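Local structure of thermotoga maritima TmcAL (Thermotoga maritima, 5Y0T) at residues I349-L352 / M353-A357; E69-V72 / V73-T76; T363-S366 / L367-K370; D380-L383 / F384-Q387. The protein belongs to the HIGH nucleotidyl transferase family of the HUP clan and holds adenosine-5'-rp-alpha-thio-triphosphate in a pocket of its mixed alpha/beta fold. All coordinates share one frame; numbering follows the deposited sequence.

Interaction 1 (I349-L352 / M353-A357); sequences ILSL and MRKKA
Leu352 and Lys356 meet one turn apart late in helix 346-356, where the lysine's aliphatic chain passes obliquely over the leucine's branch. Lys356 CE comes to 3.7 Å from Leu352 CD1, and a bend at the final torsion (chi4 -57°) turns NZ off the hydrocarbon. Leu352 also touches Met1 and Val95. One residue back round the helix, Ser351 and Lys355 face each other through water. Lys355 runs extended as far as CE and bends there (chi4 72°), which leaves NZ 3.7 Å from Ser351 OG, too long for a direct bond. A water fills the gap: it accepts from Lys355 NZ at 3.1 Å, donates to Ser351 O at 2.7 Å and also bonds Ser351 OG. Leu350 splits its two methyls between partners, CD1 lying 4.2 Å from Met353 CE and CD2 4.0 Å from Arg354 NH1, oblique to the guanidinium. Met353 is bent at chi3, and its side chain packs on Ile34 and Ile361 of the sheet; Leu350 lies on Ile339 and Phe342. Along the backbone Met353 N and Arg354 N make i to i+4 bonds to Ile349 O and Leu350 O. Lys355 N, 3.5 Å from Ser351 O, misses its own, and the water takes up that oxygen near the helix end, where Ala357 leaves helical angles. This is the helix of the beta-alpha-beta unit formed with strands 337-343 and 361-362. Its chemistry divides accordingly: apolar chains on the sheet side, and outside a water that hydrates Lys355 NZ and exposed Lys356 covering Leu352 with its methylenes.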
loop_
_atom_site.group_PDB
_atom_site.type_symbol
_atom_site.label_atom_id
_atom_site.label_comp_id
_atom_site.label_asym_id
_atom_site.label_seq_id
_atom_site.Cartn_x
_atom_site.Cartn_y
_atom_site.Cartn_z
ATOM N N ILE A 349 -39.388 8.895 -10.911
ATOM C CA ILE A 349 -38.652 8.229 -11.997
ATOM C C ILE A 349 -37.876 7.045 -11.427
ATOM O O ILE A 349 -37.701 6.031 -12.093
ATOM C CB ILE A 349 -37.708 9.205 -12.783
ATOM C CG1 ILE A 349 -37.163 8.535 -14.053
ATOM C CG2 ILE A 349 -36.544 9.695 -11.923
ATOM C CD1 ILE A 349 -38.268 8.066 -15.013
ATOM N N LEU A 350 -37.478 7.130 -10.164
ATOM C CA LEU A 350 -36.796 5.990 -9.552
ATOM C C LEU A 350 -37.748 4.804 -9.426
ATOM O O LEU A 350 -37.373 3.651 -9.656
ATOM C CB LEU A 350 -36.222 6.378 -8.191
ATOM C CG LEU A 350 -35.452 5.268 -7.467
ATOM C CD1 LEU A 350 -34.340 4.727 -8.362
ATOM C CD2 LEU A 350 -34.888 5.800 -6.150
ATOM N N SER A 351 -39.007 5.094 -9.109
ATOM C CA SER A 351 -40.013 4.059 -9.025
ATOM C C SER A 351 -40.209 3.349 -10.383
ATOM O O SER A 351 -40.340 2.116 -10.458
ATOM C CB SER A 351 -41.329 4.665 -8.518
ATOM O OG SER A 351 -42.363 3.701 -8.536
ATOM N N LEU A 352 -40.205 4.124 -11.456
ATOM C CA LEU A 352 -40.323 3.547 -12.790
ATOM C C LEU A 352 -39.081 2.717 -13.143
ATOM O O LEU A 352 -39.200 1.650 -13.733
ATOM C CB LEU A 352 -40.533 4.641 -13.836
ATOM C CG LEU A 352 -40.839 4.100 -15.238
ATOM C CD1 LEU A 352 -42.127 3.264 -15.223
ATOM C CD2 LEU A 352 -40.969 5.231 -16.234
ATOM N N MET A 353 -37.900 3.214 -12.779
ATOM C CA MET A 353 -36.660 2.458 -12.966
ATOM C C MET A 353 -36.726 1.094 -12.307
ATOM O O MET A 353 -36.220 0.120 -12.854
ATOM C CB MET A 353 -35.453 3.228 -12.419
ATOM C CG MET A 353 -35.031 4.398 -13.294
ATOM S SD MET A 353 -33.775 5.415 -12.500
ATOM C CE MET A 353 -32.561 4.161 -12.091
ATOM N N ARG A 354 -37.355 1.010 -11.138
ATOM C CA ARG A 354 -37.430 -0.288 -10.467
ATOM C C ARG A 354 -38.215 -1.278 -11.312
ATOM O O ARG A 354 -37.959 -2.484 -11.266
ATOM C CB ARG A 354 -38.041 -0.161 -9.075
ATOM C CG ARG A 354 -37.147 0.620 -8.100
ATOM C CD ARG A 354 -37.625 0.492 -6.652
ATOM N NE ARG A 354 -36.977 1.469 -5.774
ATOM C CZ ARG A 354 -35.777 1.301 -5.218
ATOM N NH1 ARG A 354 -35.273 2.241 -4.428
ATOM N NH2 ARG A 354 -35.076 0.197 -5.452
ATOM N N LYS A 355 -39.160 -0.778 -12.101
ATOM C CA LYS A 355 -39.895 -1.656 -13.008
ATOM C C LYS A 355 -39.126 -1.923 -14.303
ATOM O O LYS A 355 -39.208 -3.015 -14.864
ATOM C CB LYS A 355 -41.270 -1.070 -13.349
ATOM C CG LYS A 355 -42.186 -0.852 -12.134
ATOM C CD LYS A 355 -43.498 -0.192 -12.568
ATOM C CE LYS A 355 -44.476 -0.006 -11.404
ATOM N NZ LYS A 355 -44.064 1.068 -10.449
ATOM N N LYS A 356 -38.458 -0.901 -14.828
ATOM C CA LYS A 356 -37.873 -1.012 -16.170
ATOM C C LYS A 356 -36.364 -1.276 -16.263
ATOM O O LYS A 356 -35.854 -1.555 -17.354
ATOM C CB LYS A 356 -38.189 0.272 -16.947
ATOM C CG LYS A 356 -39.680 0.522 -17.137
ATOM C CD LYS A 356 -39.927 1.605 -18.184
ATOM C CE LYS A 356 -41.408 1.718 -18.553
ATOM N NZ LYS A 356 -41.974 0.430 -19.062
ATOM N N ALA A 357 -35.650 -1.223 -15.141
ATOM C CA ALA A 357 -34.185 -1.250 -15.215
ATOM C C ALA A 357 -33.676 -2.628 -15.611
ATOM O O ALA A 357 -34.321 -3.630 -15.333
ATOM C CB ALA A 357 -33.563 -0.832 -13.906
HETATM O O HOH W 1 -41.646 0.652 -8.583
#

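Interaction 2 (E69-V72 / V73-T76); sequences ELPV and VFAT
The turn from strand 66-70 into the short helix 72-75 is a strand-to-helix junction deep in the protein, with Pro71 at the N-cap. Its carbonyl grips two amides of the first turn: Ala75 N bonds Pro71 O at 2.9 Å and nearly straight (166°), while Phe74 N, also 2.9 Å away, comes from above the carbonyl plane and is more bent. Leu70 CD1 touches Phe74 CB at 3.7 Å, the two side chains crossing at about a right angle, and Leu70 CD2 lies 4.0 Å from Ala75 CB. Pro71 CB sits obliquely to the Phe74 ring, 4.0 Å from CD2. Strand 66-70 pairs parallel with 32-38 and antiparallel with 337-343, where the Rossmann-like parallel core of the HUP clan meets the rest of the mixed sheet, and the side chain of Leu70 lies about 9 Å from the bound adenosine-5'-rp-alpha-thio-triphosphate. With chi1 at 57°, Thr76 OG1 stands between its backbone N and carbonyl carbon and donates to Val72 O at 2.8 Å; Thr76 N donates at 3.1 Å from the opposite face of the carbonyl plane. Val72 itself packs on Leu390 and Ala394 of helix 381-399, and its N bonds Asp391 OD1.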
loop_
_atom_site.group_PDB
_atom_site.type_symbol
_atom_site.label_atom_id
_atom_site.label_comp_id
_atom_site.label_asym_id
_atom_site.label_seq_id
_atom_site.Cartn_x
_atom_site.Cartn_y
_atom_site.Cartn_z
ATOM N N GLU A 69 -23.916 6.539 -9.266
ATOM C CA GLU A 69 -22.459 6.478 -9.333
ATOM C C GLU A 69 -21.991 5.724 -10.579
ATOM O O GLU A 69 -22.469 4.625 -10.869
ATOM C CB GLU A 69 -21.856 5.811 -8.087
ATOM C CG GLU A 69 -20.333 5.830 -8.149
ATOM C CD GLU A 69 -19.649 5.345 -6.873
ATOM O OE1 GLU A 69 -20.353 4.957 -5.908
ATOM O OE2 GLU A 69 -18.399 5.344 -6.848
ATOM N N LEU A 70 -21.070 6.329 -11.320
ATOM C CA LEU A 70 -20.337 5.623 -12.372
ATOM C C LEU A 70 -19.286 4.780 -11.654
ATOM O O LEU A 70 -18.428 5.334 -10.974
ATOM C CB LEU A 70 -19.690 6.618 -13.342
ATOM C CG LEU A 70 -18.765 6.059 -14.445
ATOM C CD1 LEU A 70 -19.551 5.131 -15.356
ATOM C CD2 LEU A 70 -18.132 7.181 -15.243
ATOM N N PRO A 71 -19.370 3.439 -11.754
ATOM C CA PRO A 71 -18.425 2.638 -10.956
ATOM C C PRO A 71 -16.969 2.988 -11.220
ATOM O O PRO A 71 -16.615 3.344 -12.352
ATOM C CB PRO A 71 -18.737 1.194 -11.393
ATOM C CG PRO A 71 -20.248 1.256 -11.651
ATOM C CD PRO A 71 -20.400 2.600 -12.390
ATOM N N VAL A 72 -16.147 2.893 -10.181
ATOM C CA VAL A 72 -14.725 3.264 -10.245
ATOM C C VAL A 72 -13.994 2.652 -11.437
ATOM O O VAL A 72 -13.148 3.295 -12.053
ATOM C CB VAL A 72 -13.983 2.844 -8.950
ATOM C CG1 VAL A 72 -12.469 3.065 -9.086
ATOM C CG2 VAL A 72 -14.553 3.597 -7.743
ATOM N N VAL A 73 -14.311 1.404 -11.762
ATOM C CA VAL A 73 -13.591 0.733 -12.828
ATOM C C VAL A 73 -13.768 1.460 -14.177
ATOM O O VAL A 73 -12.903 1.360 -15.043
ATOM C CB VAL A 73 -14.033 -0.761 -12.942
ATOM C CG1 VAL A 73 -15.535 -0.877 -13.336
ATOM C CG2 VAL A 73 -13.120 -1.515 -13.895
ATOM N N PHE A 74 -14.917 2.118 -14.380
ATOM C CA PHE A 74 -15.126 3.011 -15.538
ATOM C C PHE A 74 -14.715 4.459 -15.313
ATOM O O PHE A 74 -14.153 5.094 -16.205
ATOM C CB PHE A 74 -16.585 2.950 -15.987
ATOM C CG PHE A 74 -17.059 1.543 -16.207
ATOM C CD1 PHE A 74 -16.568 0.803 -17.270
ATOM C CD2 PHE A 74 -17.937 0.939 -15.308
ATOM C CE1 PHE A 74 -16.974 -0.519 -17.462
ATOM C CE2 PHE A 74 -18.354 -0.376 -15.496
ATOM C CZ PHE A 74 -17.864 -1.105 -16.569
ATOM N N ALA A 75 -15.035 4.987 -14.131
ATOM C CA ALA A 75 -14.803 6.404 -13.833
ATOM C C ALA A 75 -13.337 6.814 -13.971
ATOM O O ALA A 75 -13.032 7.976 -14.259
ATOM C CB ALA A 75 -15.318 6.734 -12.402
ATOM N N THR A 76 -12.429 5.879 -13.693
ATOM C CA THR A 76 -11.006 6.145 -13.790
ATOM C C THR A 76 -10.335 5.643 -15.069
ATOM O O THR A 76 -9.109 5.609 -15.129
ATOM C CB THR A 76 -10.249 5.575 -12.573
ATOM O OG1 THR A 76 -10.499 4.173 -12.470
ATOM C CG2 THR A 76 -10.730 6.284 -11.294
#

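Interaction 3 (T363-S366 / L367-K370)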
loop_
_atom_site.group_PDB
_atom_site.type_symbol
_atom_site.label_atom_id
_atom_site.label_comp_id
_atom_site.label_asym_id
_atom_site.label_seq_id
_atom_site.Cartn_x
_atom_site.Cartn_y
_atom_site.Cartn_z
ATOM N N THR A 363 -29.775 0.899 -3.444
ATOM C CA THR A 363 -29.988 2.127 -2.667
ATOM C C THR A 363 -29.307 1.938 -1.318
ATOM O O THR A 363 -28.442 2.714 -0.908
ATOM C CB THR A 363 -31.499 2.487 -2.468
ATOM O OG1 THR A 363 -32.247 1.313 -2.137
ATOM C CG2 THR A 363 -32.080 3.087 -3.733
ATOM N N ASN A 364 -29.725 0.895 -0.627
ATOM C CA ASN A 364 -29.212 0.585 0.692
ATOM C C ASN A 364 -28.015 -0.349 0.561
ATOM O O ASN A 364 -28.173 -1.550 0.313
ATOM C CB ASN A 364 -30.338 -0.061 1.509
ATOM C CG ASN A 364 -30.032 -0.150 2.990
ATOM O OD1 ASN A 364 -28.874 -0.152 3.404
ATOM N ND2 ASN A 364 -31.094 -0.258 3.805
ATOM N N MET A 365 -26.821 0.182 0.799
ATOM C CA MET A 365 -25.602 -0.597 0.562
ATOM C C MET A 365 -25.500 -1.777 1.526
ATOM O O MET A 365 -24.986 -2.835 1.169
ATOM C CB MET A 365 -24.366 0.296 0.666
ATOM C CG MET A 365 -24.019 1.038 -0.637
ATOM S SD MET A 365 -23.523 -0.053 -1.986
ATOM C CE MET A 365 -21.794 -0.347 -1.567
ATOM N N SER A 366 -26.023 -1.617 2.739
ATOM C CA SER A 366 -25.999 -2.713 3.712
ATOM C C SER A 366 -26.749 -3.927 3.192
ATOM O O SER A 366 -26.583 -5.028 3.702
ATOM C CB SER A 366 -26.594 -2.272 5.056
ATOM O OG SER A 366 -25.765 -1.297 5.673
ATOM N N LEU A 367 -27.606 -3.717 2.198
ATOM C CA LEU A 367 -28.360 -4.805 1.591
ATOM C C LEU A 367 -27.816 -5.309 0.244
ATOM O O LEU A 367 -28.463 -6.145 -0.390
ATOM C CB LEU A 367 -29.822 -4.372 1.399
ATOM C CG LEU A 367 -30.541 -3.840 2.648
ATOM C CD1 LEU A 367 -32.004 -3.528 2.322
ATOM C CD2 LEU A 367 -30.438 -4.811 3.813
ATOM N N TYR A 368 -26.690 -4.786 -0.249
ATOM C CA TYR A 368 -26.396 -5.062 -1.654
ATOM C C TYR A 368 -26.177 -6.540 -1.935
ATOM O O TYR A 368 -26.472 -6.994 -3.037
ATOM C CB TYR A 368 -25.212 -4.241 -2.166
ATOM C CG TYR A 368 -23.802 -4.698 -1.851
ATOM C CD1 TYR A 368 -23.256 -5.842 -2.431
ATOM C CD2 TYR A 368 -22.978 -3.917 -1.065
ATOM C CE1 TYR A 368 -21.967 -6.223 -2.167
ATOM C CE2 TYR A 368 -21.672 -4.284 -0.812
ATOM C CZ TYR A 368 -21.169 -5.435 -1.369
ATOM O OH TYR A 368 -19.855 -5.797 -1.116
ATOM N N ARG A 369 -25.711 -7.304 -0.941
ATOM C CA ARG A 369 -25.538 -8.736 -1.156
ATOM C C ARG A 369 -26.875 -9.452 -1.245
ATOM O O ARG A 369 -26.995 -10.451 -1.959
ATOM C CB ARG A 369 -24.694 -9.365 -0.046
ATOM C CG ARG A 369 -23.294 -8.798 0.016
ATOM C CD ARG A 369 -22.442 -9.551 1.016
ATOM N NE ARG A 369 -21.446 -10.347 0.312
ATOM C CZ ARG A 369 -20.207 -9.939 0.069
ATOM N NH1 ARG A 369 -19.802 -8.753 0.495
ATOM N NH2 ARG A 369 -19.378 -10.722 -0.594
ATOM N N LYS A 370 -27.872 -8.971 -0.500
ATOM C CA LYS A 370 -29.211 -9.546 -0.593
ATOM C C LYS A 370 -29.826 -9.192 -1.944
ATOM O O LYS A 370 -30.497 -10.016 -2.564
ATOM C CB LYS A 370 -30.117 -9.062 0.553
ATOM C CG LYS A 370 -29.674 -9.569 1.911
ATOM C CD LYS A 370 -30.724 -9.340 3.020
ATOM C CE LYS A 370 -30.322 -10.117 4.280
ATOM N NZ LYS A 370 -31.317 -10.032 5.386
#
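Two successive i to i+3 bonds wind the backbone into a 3-10 turn: Leu367 N reaches Asn364 O at 2.9 Å and Tyr368 N reaches Met365 O at 3.0 Å, each donor standing well above its carbonyl plane. The Tyr368 bond is nearly straight. Met365 and Tyr368 meet on the inner side. The methionine is folded at both chi2 and chi3, which swings its methyl to the ring's rim, CE lying 3.8 Å from Tyr368 CD2. Its sulfur is 5.1 Å from the ring centroid and 60° off the normal, an oblique Met-aromatic contact. In Tyr368 chi1 of 80° sets CG between its backbone N and carbonyl carbon, which brings CD2 near Met365 O and CE. On the outer side Leu367 packs against the Asn364 amide, CD1 3.7 Å from ND2 and CG 3.7 Å from Asn364 CG. The first torsion of Asn364 (chi1 -167°) places the amide there, and a weak bond, 3.3 Å long, from Ser366 N to Asn364 OD1 goes with it. Met365 and Tyr368 both press on Ile388 and on Phe414. The arrangement is a 3-10 lead-in to an alpha-helix, here carrying the chain from strand 361-362 into helix 368-374.

Interaction 4 (D380-L383 / F384-Q387); sequences DKQL and FLEQ
Gln382 and Glu386 come together one turn apart on the outer face of the helix, crossing at about a right angle with amide and carboxylate planes 56° apart. Gln382 is bent at chi2 (39°), which brings OE1 back to 3.5 Å from both Glu386 CG and Glu386 OE2; the two oxygens are both acceptors and make no bond, so the pair meets by packing. Leu383 and Gln387 make the corresponding pair on the buried side. Gln387 extends along the helix with its amide beside the leucine's branch, NE2 3.7 Å from Leu383 CG. Both ends of that amide are satisfied from outside: OE1 accepts from Gln335 N and NE2 donates to Gly333 O, so the flat group is held from two directions while Leu383 packs along it. Beneath the side chains runs an unbroken i to i+4 ladder, from Phe384 N on Asp380 O at 2.9 Å to Gln387 N on Leu383 O at 2.7 Å. The start is set by Asp380. Its OD1 takes Leu383 N at 3.0 Å and 170°, met from above the carboxylate plane, while OD2 forms salt bridges with Lys332 and Lys328. Those two lysines, both on helix 323-332, tie the carboxylate to that helix and would probably stabilise its charge. Further out, Phe384 packs edge-to-face with Tyr336 and rests on Tyr368 and Leu372, while Leu383 leans on Phe325. This is an aspartate N-cap opening a long alpha-helix, 381-399, packing against helices 323-332 and 368-374.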
loop_
_atom_site.group_PDB
_atom_site.type_symbol
_atom_site.label_atom_id
_atom_site.label_comp_id
_atom_site.label_asym_id
_atom_site.label_seq_id
_atom_site.Cartn_x
_atom_site.Cartn_y
_atom_site.Cartn_z
ATOM N N ASP A 380 -23.557 -10.973 -13.865
ATOM C CA ASP A 380 -22.376 -11.750 -13.527
ATOM C C ASP A 380 -22.096 -11.492 -12.053
ATOM O O ASP A 380 -21.714 -10.381 -11.667
ATOM C CB ASP A 380 -21.207 -11.317 -14.415
ATOM C CG ASP A 380 -19.933 -12.104 -14.168
ATOM O OD1 ASP A 380 -19.644 -12.466 -13.014
ATOM O OD2 ASP A 380 -19.201 -12.329 -15.153
ATOM N N LYS A 381 -22.245 -12.525 -11.231
ATOM C CA LYS A 381 -22.216 -12.326 -9.784
ATOM C C LYS A 381 -20.821 -11.971 -9.297
ATOM O O LYS A 381 -20.648 -11.031 -8.504
ATOM C CB LYS A 381 -22.734 -13.573 -9.056
ATOM C CG LYS A 381 -24.248 -13.745 -9.183
ATOM C CD LYS A 381 -24.785 -14.672 -8.099
ATOM C CE LYS A 381 -26.295 -14.533 -7.931
ATOM N NZ LYS A 381 -27.034 -15.106 -9.082
ATOM N N GLN A 382 -19.819 -12.697 -9.775
ATOM C CA GLN A 382 -18.455 -12.412 -9.331
ATOM C C GLN A 382 -18.019 -11.017 -9.786
ATOM O O GLN A 382 -17.404 -10.285 -9.024
ATOM C CB GLN A 382 -17.477 -13.480 -9.831
ATOM C CG GLN A 382 -16.126 -13.465 -9.093
ATOM C CD GLN A 382 -16.262 -13.188 -7.583
ATOM O OE1 GLN A 382 -15.690 -12.220 -7.066
ATOM N NE2 GLN A 382 -17.015 -14.042 -6.876
ATOM N N LEU A 383 -18.367 -10.635 -11.013
ATOM C CA LEU A 383 -18.014 -9.303 -11.515
ATOM C C LEU A 383 -18.705 -8.195 -10.707
ATOM O O LEU A 383 -18.087 -7.166 -10.338
ATOM C CB LEU A 383 -18.377 -9.186 -12.995
ATOM C CG LEU A 383 -17.927 -7.889 -13.673
ATOM C CD1 LEU A 383 -16.407 -7.723 -13.570
ATOM C CD2 LEU A 383 -18.369 -7.930 -15.125
ATOM N N PHE A 384 -19.982 -8.415 -10.420
ATOM C CA PHE A 384 -20.762 -7.505 -9.574
ATOM C C PHE A 384 -20.018 -7.293 -8.254
ATOM O O PHE A 384 -19.768 -6.164 -7.850
ATOM C CB PHE A 384 -22.171 -8.098 -9.361
ATOM C CG PHE A 384 -23.113 -7.258 -8.517
ATOM C CD1 PHE A 384 -22.847 -6.987 -7.175
ATOM C CD2 PHE A 384 -24.327 -6.832 -9.045
ATOM C CE1 PHE A 384 -23.749 -6.260 -6.398
ATOM C CE2 PHE A 384 -25.243 -6.124 -8.269
ATOM C CZ PHE A 384 -24.948 -5.827 -6.945
ATOM N N LEU A 385 -19.661 -8.388 -7.588
ATOM C CA LEU A 385 -18.979 -8.288 -6.304
ATOM C C LEU A 385 -17.632 -7.576 -6.422
ATOM O O LEU A 385 -17.308 -6.739 -5.580
ATOM C CB LEU A 385 -18.791 -9.684 -5.679
ATOM C CG LEU A 385 -20.092 -10.352 -5.220
ATOM C CD1 LEU A 385 -19.844 -11.809 -4.753
ATOM C CD2 LEU A 385 -20.775 -9.548 -4.125
ATOM N N GLU A 386 -16.851 -7.896 -7.456
ATOM C CA GLU A 386 -15.568 -7.214 -7.677
ATOM C C GLU A 386 -15.734 -5.731 -7.968
ATOM O O GLU A 386 -14.996 -4.896 -7.423
ATOM C CB GLU A 386 -14.780 -7.894 -8.815
ATOM C CG GLU A 386 -14.364 -9.310 -8.426
ATOM C CD GLU A 386 -13.528 -10.029 -9.478
ATOM O OE1 GLU A 386 -13.217 -9.434 -10.527
ATOM O OE2 GLU A 386 -13.179 -11.205 -9.247
ATOM N N GLN A 387 -16.711 -5.387 -8.801
ATOM C CA GLN A 387 -16.942 -3.991 -9.121
ATOM C C GLN A 387 -17.327 -3.192 -7.879
ATOM O O GLN A 387 -16.746 -2.134 -7.607
ATOM C CB GLN A 387 -18.028 -3.852 -10.206
ATOM C CG GLN A 387 -17.568 -4.278 -11.591
ATOM C CD GLN A 387 -18.669 -4.184 -12.647
ATOM O OE1 GLN A 387 -19.849 -4.041 -12.324
ATOM N NE2 GLN A 387 -18.278 -4.251 -13.916
#

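How the interactions relate
Interaction 2 is the wholly buried one, its centre about 6 Å from the centre of the chain, and its side chains are almost all apolar; the centres of the other three lie 19 to 23 Å from that point, mixing buried and exposed faces. Interactions 3 and 4 sit on consecutive helices that pack together, Tyr368 CD1 lying 4.0 Å from Phe384 CE1. Interaction 4 also reaches interaction 2, with Gln387 NE2 4.1 Å from Phe74 CZ. Interaction 1 touches interaction 3 through Arg354 and Thr363. The polar chemistry differs: backbone carbonyls and a threonine hydroxyl in the core, an aspartate N-cap held by lysines in interaction 4, and a water between Ser351 and Lys355 in interaction 1.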